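Local coordinates for putative cytoplasmic protein (PDB 2GK3) that is of unknown function but assembles into hexamers and, by sequence family, probably has a class I glutamine amidotransferase-like fold, at residues E[157-169]-E[181-193]. Residues are numbered along the deposited sequence; the frame is centred on the assembly and turned at random.
Sequences DRVEKPEGICAEA and SDYPVFLGYNQAV
Val-159 and Tyr-189 form an antiparallel hydrogen-bonded pair at the centre of one of two beta ladders, in what is probably a class I glutamine amidotransferase-like domain; strand 158-161 runs 172° to strand 188-190, with axes 4.7 Å apart. Both segments bend at the same place, 157-169 in a type I turn from Lys-161 to Gly-164, 181-193 at Leu-187, and a second ladder on the far side of the bend pairs Ile-165 with Phe-186. At the bend Lys-161 N makes a 2.8 Å hydrogen bond to Leu-187 O from 53° above the carbonyl plane. Packing is tight on Gly-164, whose CA lies 3.5 Å from both Val-185 CG1 and Leu-187 CD1; its positive phi suits glycine.

Tyr-189 CG sits between the backbone N and the carbonyl carbon (chi1 64°), which lays the ring alongside Val-159, whose CB stands over one face, 3.8 Å from the centroid, a CH-pi contact; the phenol OH reaches Asp-207. Ala-167 CB touches Phe-186 CE1 at 3.6 Å. Lys-102 of the second subunit packs on Leu-187, placing the bend at a subunit interface. A water donates to both Glu-160 OE1 and Leu-187 O. At the other end Asp-157 O accepts Gln-191 N, while the Asp-157 carboxylate is also held by the backbone N of Met-131 and Gly-132. Asn-190 OD1 accepts a hydrogen bond from Gly-126 N, and Asn-190 ND2 hydrogen-bonds Asp-157 OD1 at 2.7 Å from above the carboxylate plane.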
loop_
_atom_site.group_PDB
_atom_site.type_symbol
_atom_site.label_atom_id
_atom_site.label_comp_id
_atom_site.label_asym_id
_atom_site.label_seq_id
_atom_site.Cartn_x
_atom_site.Cartn_y
_atom_site.Cartn_z
ATOM N N ASP E 157 -14.244 -18.005 8.257
ATOM C CA ASP E 157 -14.483 -19.243 8.995
ATOM C C ASP E 157 -13.536 -19.425 10.185
ATOM O O ASP E 157 -13.464 -20.510 10.768
ATOM C CB ASP E 157 -14.431 -20.455 8.037
ATOM C CG ASP E 157 -13.055 -20.673 7.427
ATOM O OD1 ASP E 157 -12.127 -19.870 7.710
ATOM O OD2 ASP E 157 -12.887 -21.663 6.677
ATOM N N ARG E 158 -12.801 -18.363 10.512
ATOM C CA ARG E 158 -11.886 -18.349 11.635
ATOM C C ARG E 158 -12.664 -18.391 12.948
ATOM O O ARG E 158 -13.689 -17.713 13.112
ATOM C CB ARG E 158 -11.064 -17.047 11.669
ATOM C CG ARG E 158 -9.991 -16.883 10.624
ATOM C CD ARG E 158 -9.398 -15.458 10.683
ATOM N NE ARG E 158 -10.417 -14.409 10.527
ATOM C CZ ARG E 158 -10.582 -13.346 11.321
ATOM N NH1 ARG E 158 -9.773 -13.113 12.349
ATOM N NH2 ARG E 158 -11.534 -12.473 11.046
ATOM N N VAL E 159 -12.153 -19.195 13.875
ATOM C CA VAL E 159 -12.519 -19.092 15.263
ATOM C C VAL E 159 -11.251 -18.662 15.974
ATOM O O VAL E 159 -10.259 -19.390 16.001
ATOM C CB VAL E 159 -13.081 -20.432 15.807
ATOM C CG1 VAL E 159 -13.291 -20.361 17.354
ATOM C CG2 VAL E 159 -14.398 -20.789 15.069
ATOM N N GLU E 160 -11.260 -17.443 16.493
ATOM C CA GLU E 160 -10.098 -16.926 17.248
ATOM C C GLU E 160 -10.278 -17.232 18.746
ATOM O O GLU E 160 -11.307 -16.875 19.351
ATOM C CB GLU E 160 -9.921 -15.422 17.033
ATOM C CG GLU E 160 -9.755 -15.006 15.566
ATOM C CD GLU E 160 -8.375 -15.356 14.982
ATOM O OE1 GLU E 160 -7.546 -15.989 15.678
ATOM O OE2 GLU E 160 -8.124 -14.984 13.815
ATOM N N LYS E 161 -9.278 -17.905 19.309
ATOM C CA LYS E 161 -9.223 -18.222 20.733
ATOM C C LYS E 161 -7.899 -17.750 21.376
ATOM O O LYS E 161 -7.063 -18.579 21.731
ATOM C CB LYS E 161 -9.388 -19.732 20.927
ATOM C CG LYS E 161 -10.751 -20.268 20.486
ATOM C CD LYS E 161 -11.767 -20.166 21.612
ATOM C CE LYS E 161 -13.202 -20.361 21.134
ATOM N NZ LYS E 161 -14.168 -19.928 22.234
ATOM N N PRO E 162 -7.712 -16.419 21.547
ATOM C CA PRO E 162 -6.491 -15.914 22.190
ATOM C C PRO E 162 -6.164 -16.547 23.545
ATOM O O PRO E 162 -4.981 -16.632 23.897
ATOM C CB PRO E 162 -6.767 -14.421 22.369
ATOM C CG PRO E 162 -8.232 -14.242 22.085
ATOM C CD PRO E 162 -8.616 -15.318 21.169
ATOM N N GLU E 163 -7.185 -16.992 24.282
ATOM C CA GLU E 163 -7.011 -17.627 25.606
ATOM C C GLU E 163 -6.571 -19.061 25.454
ATOM O O GLU E 163 -6.138 -19.689 26.432
ATOM C CB GLU E 163 -8.316 -17.672 26.405
ATOM C CG GLU E 163 -9.427 -16.811 25.889
ATOM C CD GLU E 163 -10.234 -17.451 24.755
ATOM O OE1 GLU E 163 -11.036 -18.374 25.028
ATOM O OE2 GLU E 163 -10.105 -16.974 23.604
ATOM N N GLY E 164 -6.726 -19.596 24.244
ATOM C CA GLY E 164 -6.384 -20.982 23.964
ATOM C C GLY E 164 -7.471 -21.972 24.312
ATOM O O GLY E 164 -8.209 -21.796 25.261
ATOM N N ILE E 165 -7.582 -23.004 23.496
ATOM C CA ILE E 165 -8.341 -24.188 23.838
ATOM C C ILE E 165 -7.579 -25.391 23.323
ATOM O O ILE E 165 -6.894 -25.307 22.296
ATOM C CB ILE E 165 -9.771 -24.199 23.247
ATOM C CG1 ILE E 165 -9.869 -23.315 21.998
ATOM C CG2 ILE E 165 -10.782 -23.765 24.311
ATOM C CD1 ILE E 165 -9.129 -23.823 20.771
ATOM N N CYS E 166 -7.715 -26.504 24.034
ATOM C CA CYS E 166 -6.985 -27.727 23.693
ATOM C C CYS E 166 -7.734 -28.629 22.719
ATOM O O CYS E 166 -8.953 -28.600 22.639
ATOM C CB CYS E 166 -6.634 -28.502 24.962
ATOM S SG CYS E 166 -8.048 -28.603 26.064
ATOM N N ALA E 167 -6.976 -29.414 21.968
ATOM C CA ALA E 167 -7.532 -30.449 21.120
ATOM C C ALA E 167 -8.015 -31.586 22.003
ATOM O O ALA E 167 -7.570 -31.716 23.153
ATOM C CB ALA E 167 -6.479 -30.958 20.145
ATOM N N GLU E 168 -8.929 -32.393 21.469
ATOM C CA GLU E 168 -9.411 -33.587 22.152
ATOM C C GLU E 168 -9.539 -34.743 21.179
ATOM O O GLU E 168 -9.934 -34.548 20.020
ATOM C CB GLU E 168 -10.760 -33.315 22.818
ATOM C CG GLU E 168 -10.613 -32.664 24.188
ATOM C CD GLU E 168 -11.861 -31.958 24.646
ATOM O OE1 GLU E 168 -11.803 -31.278 25.694
ATOM O OE2 GLU E 168 -12.898 -32.073 23.959
ATOM N N ALA E 169 -9.184 -35.946 21.634
ATOM C CA ALA E 169 -9.371 -37.131 20.802
ATOM C C ALA E 169 -10.785 -37.668 20.988
ATOM O O ALA E 169 -11.212 -37.952 22.114
ATOM C CB ALA E 169 -8.320 -38.184 21.105
ATOM N N SER E 181 -1.103 -38.320 24.066
ATOM C CA SER E 181 -1.650 -37.863 25.345
ATOM C C SER E 181 -1.291 -36.417 25.561
ATOM O O SER E 181 -0.471 -35.869 24.821
ATOM C CB SER E 181 -1.102 -38.698 26.511
ATOM O OG SER E 181 0.313 -38.527 26.643
ATOM N N ASP E 182 -1.893 -35.801 26.575
ATOM C CA ASP E 182 -1.556 -34.435 26.969
ATOM C C ASP E 182 -1.623 -33.474 25.772
ATOM O O ASP E 182 -0.647 -32.783 25.426
ATOM C CB ASP E 182 -0.184 -34.401 27.665
ATOM C CG ASP E 182 0.056 -33.106 28.430
ATOM O OD1 ASP E 182 -0.929 -32.394 28.766
ATOM O OD2 ASP E 182 1.238 -32.797 28.702
ATOM N N TYR E 183 -2.794 -33.458 25.145
ATOM C CA TYR E 183 -3.065 -32.637 23.983
ATOM C C TYR E 183 -2.861 -31.149 24.256
ATOM O O TYR E 183 -3.277 -30.641 25.300
ATOM C CB TYR E 183 -4.467 -32.918 23.447
ATOM C CG TYR E 183 -4.534 -34.142 22.565
ATOM C CD1 TYR E 183 -4.930 -35.378 23.076
ATOM C CD2 TYR E 183 -4.196 -34.067 21.195
ATOM C CE1 TYR E 183 -4.983 -36.516 22.256
ATOM C CE2 TYR E 183 -4.256 -35.200 20.366
ATOM C CZ TYR E 183 -4.650 -36.412 20.904
ATOM O OH TYR E 183 -4.722 -37.518 20.092
ATOM N N PRO E 184 -2.200 -30.444 23.317
ATOM C CA PRO E 184 -1.855 -29.048 23.552
ATOM C C PRO E 184 -2.977 -28.050 23.270
ATOM O O PRO E 184 -4.034 -28.404 22.756
ATOM C CB PRO E 184 -0.685 -28.800 22.590
ATOM C CG PRO E 184 -0.712 -29.934 21.599
ATOM C CD PRO E 184 -1.760 -30.923 21.993
ATOM N N VAL E 185 -2.701 -26.793 23.580
ATOM C CA VAL E 185 -3.594 -25.686 23.343
ATOM C C VAL E 185 -3.329 -25.056 21.956
ATOM O O VAL E 185 -2.190 -25.051 21.465
ATOM C CB VAL E 185 -3.464 -24.693 24.537
ATOM C CG1 VAL E 185 -3.761 -23.262 24.158
ATOM C CG2 VAL E 185 -4.357 -25.167 25.714
ATOM N N PHE E 186 -4.405 -24.568 21.331
ATOM C CA PHE E 186 -4.392 -23.874 20.044
ATOM C C PHE E 186 -5.079 -22.553 20.228
ATOM O O PHE E 186 -5.994 -22.445 21.053
ATOM C CB PHE E 186 -5.149 -24.672 18.985
ATOM C CG PHE E 186 -4.531 -25.979 18.694
ATOM C CD1 PHE E 186 -4.757 -27.070 19.540
ATOM C CD2 PHE E 186 -3.674 -26.118 17.603
ATOM C CE1 PHE E 186 -4.144 -28.286 19.314
ATOM C CE2 PHE E 186 -3.048 -27.326 17.357
ATOM C CZ PHE E 186 -3.277 -28.419 18.211
ATOM N N LEU E 187 -4.659 -21.548 19.460
ATOM C CA LEU E 187 -5.181 -20.194 19.643
ATOM C C LEU E 187 -6.253 -19.824 18.603
ATOM O O LEU E 187 -6.685 -18.671 18.497
ATOM C CB LEU E 187 -4.021 -19.190 19.715
ATOM C CG LEU E 187 -3.430 -18.798 21.100
ATOM C CD1 LEU E 187 -3.591 -19.809 22.228
ATOM C CD2 LEU E 187 -1.997 -18.402 21.011
ATOM N N GLY E 188 -6.706 -20.829 17.857
ATOM C CA GLY E 188 -7.628 -20.593 16.758
ATOM C C GLY E 188 -7.680 -21.742 15.780
ATOM O O GLY E 188 -6.839 -22.638 15.819
ATOM N N TYR E 189 -8.696 -21.718 14.917
ATOM C CA TYR E 189 -8.909 -22.756 13.916
ATOM C C TYR E 189 -9.923 -22.285 12.879
ATOM O O TYR E 189 -10.650 -21.311 13.115
ATOM C CB TYR E 189 -9.354 -24.084 14.567
ATOM C CG TYR E 189 -10.707 -24.034 15.277
ATOM C CD1 TYR E 189 -11.858 -24.514 14.649
ATOM C CD2 TYR E 189 -10.819 -23.537 16.575
ATOM C CE1 TYR E 189 -13.095 -24.498 15.290
ATOM C CE2 TYR E 189 -12.051 -23.515 17.240
ATOM C CZ TYR E 189 -13.188 -23.996 16.590
ATOM O OH TYR E 189 -14.415 -23.954 17.221
ATOM N N ASN E 190 -9.940 -22.969 11.735
ATOM C CA ASN E 190 -10.984 -22.805 10.726
ATOM C C ASN E 190 -12.158 -23.718 11.060
ATOM O O ASN E 190 -11.980 -24.936 11.233
ATOM C CB ASN E 190 -10.460 -23.161 9.338
ATOM C CG ASN E 190 -9.383 -22.216 8.847
ATOM O OD1 ASN E 190 -8.199 -22.550 8.884
ATOM N ND2 ASN E 190 -9.780 -21.043 8.377
ATOM N N GLN E 191 -13.352 -23.134 11.161
ATOM C CA GLN E 191 -14.557 -23.906 11.467
ATOM C C GLN E 191 -15.150 -24.551 10.229
ATOM O O GLN E 191 -15.496 -23.878 9.274
ATOM C CB GLN E 191 -15.627 -23.030 12.115
ATOM C CG GLN E 191 -16.868 -23.815 12.550
ATOM C CD GLN E 191 -17.827 -22.969 13.337
ATOM O OE1 GLN E 191 -18.335 -21.965 12.846
ATOM N NE2 GLN E 191 -18.073 -23.359 14.572
ATOM N N ALA E 192 -15.283 -25.867 10.256
ATOM C CA ALA E 192 -15.910 -26.573 9.144
ATOM C C ALA E 192 -16.837 -27.670 9.706
ATOM O O ALA E 192 -16.856 -27.916 10.902
ATOM C CB ALA E 192 -14.858 -27.145 8.204
ATOM N N VAL E 193 -17.634 -28.268 8.837
ATOM C CA VAL E 193 -18.494 -29.367 9.204
ATOM C C VAL E 193 -17.954 -30.603 8.474
ATOM O O VAL E 193 -17.742 -30.570 7.254
ATOM C CB VAL E 193 -19.969 -29.081 8.806
ATOM C CG1 VAL E 193 -20.844 -30.287 9.115
ATOM C CG2 VAL E 193 -20.500 -27.810 9.533
HETATM O O HOH W 1 -15.159 -23.450 6.565
HETATM O O HOH W 2 -6.308 -16.006 18.031
#